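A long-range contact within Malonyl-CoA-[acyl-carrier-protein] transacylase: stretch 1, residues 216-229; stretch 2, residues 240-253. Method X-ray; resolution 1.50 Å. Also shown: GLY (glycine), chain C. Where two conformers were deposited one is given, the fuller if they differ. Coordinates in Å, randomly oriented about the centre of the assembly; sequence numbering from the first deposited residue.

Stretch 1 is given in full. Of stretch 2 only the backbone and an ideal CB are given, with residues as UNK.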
# COMPACT_ATOMS: atom_id res chain seq x y z
N LEU A 216 -5.63 -16.16 5.73
CA LEU A 216 -4.91 -15.84 4.51
C LEU A 216 -3.73 -16.78 4.31
O LEU A 216 -3.36 -17.05 3.17
CB LEU A 216 -4.45 -14.39 4.52
CG LEU A 216 -4.04 -13.86 3.14
CD1 LEU A 216 -5.24 -13.85 2.17
CD2 LEU A 216 -3.45 -12.49 3.33
N ALA A 217 -3.13 -17.26 5.40
CA ALA A 217 -1.98 -18.13 5.27
C ALA A 217 -2.35 -19.38 4.52
O ALA A 217 -1.54 -19.92 3.78
CB ALA A 217 -1.42 -18.46 6.63
N GLN A 218 -3.56 -19.84 4.71
CA GLN A 218 -4.03 -21.03 4.01
C GLN A 218 -4.12 -20.79 2.51
O GLN A 218 -3.74 -21.65 1.71
CB GLN A 218 -5.37 -21.45 4.59
CG GLN A 218 -5.30 -21.83 6.03
CD GLN A 218 -6.64 -22.29 6.57
OE1 GLN A 218 -7.69 -21.71 6.27
NE2 GLN A 218 -6.61 -23.34 7.38
N ASP A 219 -4.58 -19.61 2.12
CA ASP A 219 -4.70 -19.30 0.70
C ASP A 219 -3.36 -19.05 0.07
O ASP A 219 -3.10 -19.45 -1.05
CB ASP A 219 -5.58 -18.08 0.48
CG ASP A 219 -7.00 -18.31 0.90
OD1 ASP A 219 -7.62 -19.31 0.49
OD2 ASP A 219 -7.52 -17.47 1.64
N ILE A 220 -2.50 -18.36 0.79
CA ILE A 220 -1.19 -17.97 0.28
C ILE A 220 -0.32 -19.22 0.05
O ILE A 220 0.54 -19.23 -0.78
CB ILE A 220 -0.52 -16.91 1.21
CG1 ILE A 220 -1.17 -15.55 0.93
CG2 ILE A 220 0.98 -16.82 1.04
CD1 ILE A 220 -0.71 -14.44 1.82
N ALA A 221 -0.53 -20.25 0.84
CA ALA A 221 0.24 -21.48 0.67
C ALA A 221 -0.05 -22.13 -0.66
O ALA A 221 0.77 -22.88 -1.16
CB ALA A 221 -0.07 -22.46 1.82
N LYS A 222 -1.21 -21.84 -1.25
CA LYS A 222 -1.66 -22.52 -2.46
C LYS A 222 -1.30 -21.75 -3.71
O LYS A 222 -1.42 -22.27 -4.81
CB LYS A 222 -3.17 -22.72 -2.43
CG LYS A 222 -3.66 -23.68 -1.36
CD LYS A 222 -5.18 -23.72 -1.34
CE LYS A 222 -5.72 -24.38 -0.09
NZ LYS A 222 -5.70 -25.87 -0.18
N ILE A 223 -0.88 -20.51 -3.57
CA ILE A 223 -0.60 -19.65 -4.71
C ILE A 223 0.87 -19.81 -5.11
O ILE A 223 1.73 -19.88 -4.27
CB ILE A 223 -0.96 -18.16 -4.44
CG1 ILE A 223 -0.77 -17.30 -5.70
CG2 ILE A 223 -0.12 -17.59 -3.34
CD1 ILE A 223 -1.31 -15.85 -5.57
N SER A 224 1.13 -19.88 -6.39
CA SER A 224 2.48 -20.03 -6.88
C SER A 224 3.20 -18.72 -6.79
O SER A 224 2.68 -17.69 -7.16
CB SER A 224 2.44 -20.46 -8.34
OG SER A 224 1.82 -21.71 -8.46
N ILE A 225 4.42 -18.75 -6.28
CA ILE A 225 5.22 -17.57 -6.15
C ILE A 225 6.55 -17.81 -6.80
O ILE A 225 7.23 -18.76 -6.47
CB ILE A 225 5.43 -17.18 -4.69
CG1 ILE A 225 4.07 -17.00 -4.01
CG2 ILE A 225 6.28 -15.93 -4.62
CD1 ILE A 225 4.12 -16.68 -2.52
N ASP A 226 6.90 -16.95 -7.74
CA ASP A 226 8.20 -16.97 -8.39
C ASP A 226 9.13 -15.96 -7.75
O ASP A 226 8.69 -15.07 -7.01
CB ASP A 226 8.03 -16.66 -9.86
CG ASP A 226 7.38 -17.78 -10.64
OD1 ASP A 226 7.34 -18.92 -10.14
OD2 ASP A 226 6.93 -17.52 -11.78
N SER A 227 10.43 -16.06 -8.01
CA SER A 227 11.34 -15.10 -7.42
C SER A 227 11.10 -13.76 -8.12
O SER A 227 11.00 -13.74 -9.34
CB SER A 227 12.81 -15.52 -7.52
OG SER A 227 13.12 -16.50 -6.56
N PRO A 228 11.01 -12.67 -7.36
CA PRO A 228 10.83 -11.39 -7.99
C PRO A 228 12.01 -11.07 -8.89
O PRO A 228 13.15 -11.35 -8.54
CB PRO A 228 10.76 -10.41 -6.79
CG PRO A 228 10.32 -11.25 -5.65
CD PRO A 228 11.02 -12.54 -5.89
N LYS A 229 11.73 -10.42 -10.00
CA LYS A 229 12.75 -10.03 -10.97
C LYS A 229 13.27 -8.61 -10.75
O LYS A 229 14.24 -8.18 -11.37
CB LYS A 229 12.16 -10.17 -12.36
CG LYS A 229 11.83 -11.60 -12.71
CD LYS A 229 11.52 -11.75 -14.17
CE LYS A 229 11.14 -13.18 -14.52
NZ LYS A 229 12.01 -14.21 -13.86
N UNK A 240 14.27 -7.21 0.87
CA UNK A 240 13.73 -8.00 -0.20
C UNK A 240 13.98 -9.46 0.07
O UNK A 240 14.91 -9.83 0.82
CB UNK A 240 14.33 -7.58 -1.54
N UNK A 241 13.16 -10.29 -0.54
CA UNK A 241 13.26 -11.74 -0.39
C UNK A 241 13.09 -12.42 -1.73
O UNK A 241 12.26 -12.03 -2.52
CB UNK A 241 12.22 -12.26 0.60
N UNK A 242 13.85 -13.47 -1.96
CA UNK A 242 13.76 -14.23 -3.20
C UNK A 242 13.02 -15.54 -3.07
O UNK A 242 12.55 -16.11 -4.05
CB UNK A 242 15.17 -14.51 -3.74
N UNK A 243 12.95 -16.07 -1.85
CA UNK A 243 12.42 -17.39 -1.63
C UNK A 243 10.92 -17.36 -1.41
O UNK A 243 10.46 -16.57 -0.61
CB UNK A 243 13.12 -18.05 -0.44
N UNK A 244 10.17 -18.23 -2.07
CA UNK A 244 8.72 -18.19 -2.02
C UNK A 244 8.19 -18.25 -0.62
O UNK A 244 7.31 -17.47 -0.26
CB UNK A 244 8.13 -19.34 -2.84
N UNK A 245 8.69 -19.17 0.20
CA UNK A 245 8.10 -19.30 1.53
C UNK A 245 8.45 -18.14 2.43
O UNK A 245 7.72 -17.82 3.36
CB UNK A 245 8.55 -20.61 2.18
N UNK A 246 9.57 -17.49 2.16
CA UNK A 246 9.94 -16.31 2.92
C UNK A 246 9.02 -15.15 2.51
O UNK A 246 8.56 -14.40 3.35
CB UNK A 246 11.41 -15.96 2.70
N UNK A 247 8.74 -15.04 1.22
CA UNK A 247 7.76 -14.07 0.77
C UNK A 247 6.40 -14.34 1.40
O UNK A 247 5.74 -13.41 1.87
CB UNK A 247 7.65 -14.09 -0.76
N UNK A 248 5.97 -15.60 1.42
CA UNK A 248 4.71 -15.92 2.08
C UNK A 248 4.72 -15.46 3.51
O UNK A 248 3.77 -14.85 3.98
CB UNK A 248 4.43 -17.42 2.02
N UNK A 249 5.78 -15.78 4.25
CA UNK A 249 5.87 -15.35 5.62
C UNK A 249 5.76 -13.85 5.77
O UNK A 249 5.12 -13.36 6.71
CB UNK A 249 7.18 -15.84 6.23
N UNK A 250 6.42 -13.11 4.88
CA UNK A 250 6.41 -11.67 4.95
C UNK A 250 5.01 -11.11 4.73
O UNK A 250 4.61 -10.15 5.39
CB UNK A 250 7.38 -11.09 3.92
N UNK A 251 4.29 -11.70 3.80
CA UNK A 251 2.94 -11.23 3.50
C UNK A 251 1.97 -11.53 4.61
O UNK A 251 1.07 -10.75 4.89
CB UNK A 251 2.43 -11.86 2.20
N UNK A 252 2.15 -12.65 5.28
CA UNK A 252 1.25 -12.99 6.36
C UNK A 252 1.59 -12.14 7.59
O UNK A 252 0.72 -11.59 8.24
CB UNK A 252 1.33 -14.48 6.68
N UNK A 253 2.87 -12.01 7.90
CA UNK A 253 3.29 -11.19 9.04
C UNK A 253 2.90 -9.73 8.87
O UNK A 253 2.65 -9.04 9.83
CB UNK A 253 4.80 -11.30 9.24
N GLY C . 7.08 -21.46 -6.84
CA GLY C . 7.46 -22.05 -5.52
C GLY C . 6.34 -21.88 -4.51
O GLY C . 5.29 -21.32 -4.89
OXT GLY C . 6.48 -22.28 -3.32

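Position 240 has its CA-to-CB bond directed toward stretch 1, yet nothing of that stretch lies within 5.5 Å of the ideal CB, so the contact hardly restricts the choice. It is Asp240, which makes no contact across. Position 241 is likewise loosely specified, with an extended backbone and a sideways CB; His241 fills it, its side chain leading away while its backbone O packs 3.6 Å from Pro228 CD.

At 242 the backbone matters more than the side chain. Its carbonyl O accepts a hydrogen bond from Ser227 OG at 2.6 Å, an interaction open to any residue type. The CB points sideways, 4.0 Å from Ser227 OG and 5.1 Å from Pro228 CD, so a small or polar side chain would suit. Asn242 is found, with ND2 4.3 Å from Pro228 CD.

Position 243 directs its CB away and immediately precedes a helix, where Ser, Thr, Asp or Asn are common and Glu is acceptable. Glu243 occupies this N-cap position, and its OE1 accepts a hydrogen bond from the backbone N of Asn242 at 3.2 Å.

At 244 the CB points toward stretch 1 and stops 3.8 Å from Ile225 O, with the bound glycine also close by. A small apolar residue suits such close quarters. Ala244 packs its CB 3.9 Å from Ile225 CB and 3.4 Å from the glycine OXT.

Positions 245 and 246 leave stretch 1 behind, and many helix-compatible residues would serve. Asn245 turns its end back, and OD1 accepts a hydrogen bond from the side chain at 248; Ile246 makes no contact here.

Position 247 points toward an apolar patch, with Ile225 CG2 4.5 Å from the ideal CB and Pro228 beyond. Leu, Ile, Val or Met would fit. Ile247 reaches with CD1 to 3.8 Å from Pro228 CD and 4.1 Å from Ile225 CG2.

At 248 the CB lies 3.6 Å from Ile220 CG2 and 4.6 Å from Ile225 CD1, but further out wait the carbonyls of Ile220 and Ile223 and the carboxylate of the bound glycine. An apolar stem ending in several donors is wanted: Arg or perhaps Lys. Arg248 joins NE to Ile220 O at 2.9 Å and NH2 to Ile223 O at 2.7 Å. It also grips the ligand, NH1 to glycine OXT at 2.9 Å and NH2 to glycine O at 2.8 Å. These acceptors lie near the guanidinium plane, whereas Ile225 CD1 covers one face. NH1 also donates to Asn245 OD1 at 2.8 Å.

Position 249 points away with room for a side chain; Gly249 has none. Position 250 is out of reach and holds Ala250.

At 251 the CB faces Ile220 CD1 at 4.1 Å, favouring an aliphatic residue, and Leu251 makes that contact through its CB.

At 252 the CB is sideways, 4.8 Å from Ala217 CB, so a branched or long apolar chain could bridge the gap. Ile252 does: its CD1 lies 3.2 Å from Ile220 CD1 and 3.9 Å from Leu216 CB.

Position 253 is out of reach, leaving Lys253 extended.

Stretch 2 (240-253) DHNEANIIRGALIK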
# COMPACT_ATOMS: atom_id res chain seq x y z
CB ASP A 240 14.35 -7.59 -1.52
CG ASP A 240 15.82 -7.73 -1.54
OD1 ASP A 240 16.49 -7.25 -0.59
OD2 ASP A 240 16.31 -8.31 -2.52
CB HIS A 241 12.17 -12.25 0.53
CG HIS A 241 12.27 -11.74 1.92
ND1 HIS A 241 13.39 -11.95 2.70
CD2 HIS A 241 11.40 -11.04 2.68
CE1 HIS A 241 13.20 -11.39 3.88
NE2 HIS A 241 11.99 -10.83 3.90
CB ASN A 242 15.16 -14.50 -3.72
CG ASN A 242 15.89 -13.25 -4.12
OD1 ASN A 242 17.10 -13.10 -3.86
ND2 ASN A 242 15.19 -12.34 -4.76
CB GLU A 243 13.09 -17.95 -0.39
CG GLU A 243 14.59 -17.81 -0.39
CD GLU A 243 15.19 -16.51 0.29
OE1 GLU A 243 14.56 -15.37 0.46
OE2 GLU A 243 16.39 -16.67 0.63
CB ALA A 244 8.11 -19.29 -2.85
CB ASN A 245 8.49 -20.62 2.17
CG ASN A 245 7.72 -21.77 1.62
OD1 ASN A 245 6.54 -21.64 1.27
ND2 ASN A 245 8.35 -22.93 1.60
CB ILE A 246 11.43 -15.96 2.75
CG1 ILE A 246 12.32 -17.14 3.13
CG2 ILE A 246 11.81 -14.77 3.59
CD1 ILE A 246 12.10 -17.67 4.48
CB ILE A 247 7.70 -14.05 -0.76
CG1 ILE A 247 9.00 -13.52 -1.31
CG2 ILE A 247 6.50 -13.19 -1.24
CD1 ILE A 247 9.16 -13.70 -2.81
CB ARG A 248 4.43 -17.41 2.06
CG ARG A 248 4.15 -17.97 0.70
CD ARG A 248 3.71 -19.43 0.77
NE ARG A 248 3.34 -19.84 -0.59
CZ ARG A 248 4.15 -20.40 -1.47
NH1 ARG A 248 5.40 -20.75 -1.15
NH2 ARG A 248 3.72 -20.67 -2.68
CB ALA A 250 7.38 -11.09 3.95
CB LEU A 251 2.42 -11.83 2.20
CG LEU A 251 3.17 -11.36 0.96
CD1 LEU A 251 2.74 -12.20 -0.22
CD2 LEU A 251 2.95 -9.85 0.70
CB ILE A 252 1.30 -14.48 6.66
CG1 ILE A 252 0.77 -15.27 5.44
CG2 ILE A 252 0.54 -14.80 7.93
CD1 ILE A 252 -0.62 -14.88 4.99
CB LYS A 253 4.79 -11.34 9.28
CG LYS A 253 5.27 -10.81 10.63
CD LYS A 253 6.79 -11.07 10.81
CE LYS A 253 7.28 -10.59 12.17
NZ LYS A 253 8.74 -10.92 12.39
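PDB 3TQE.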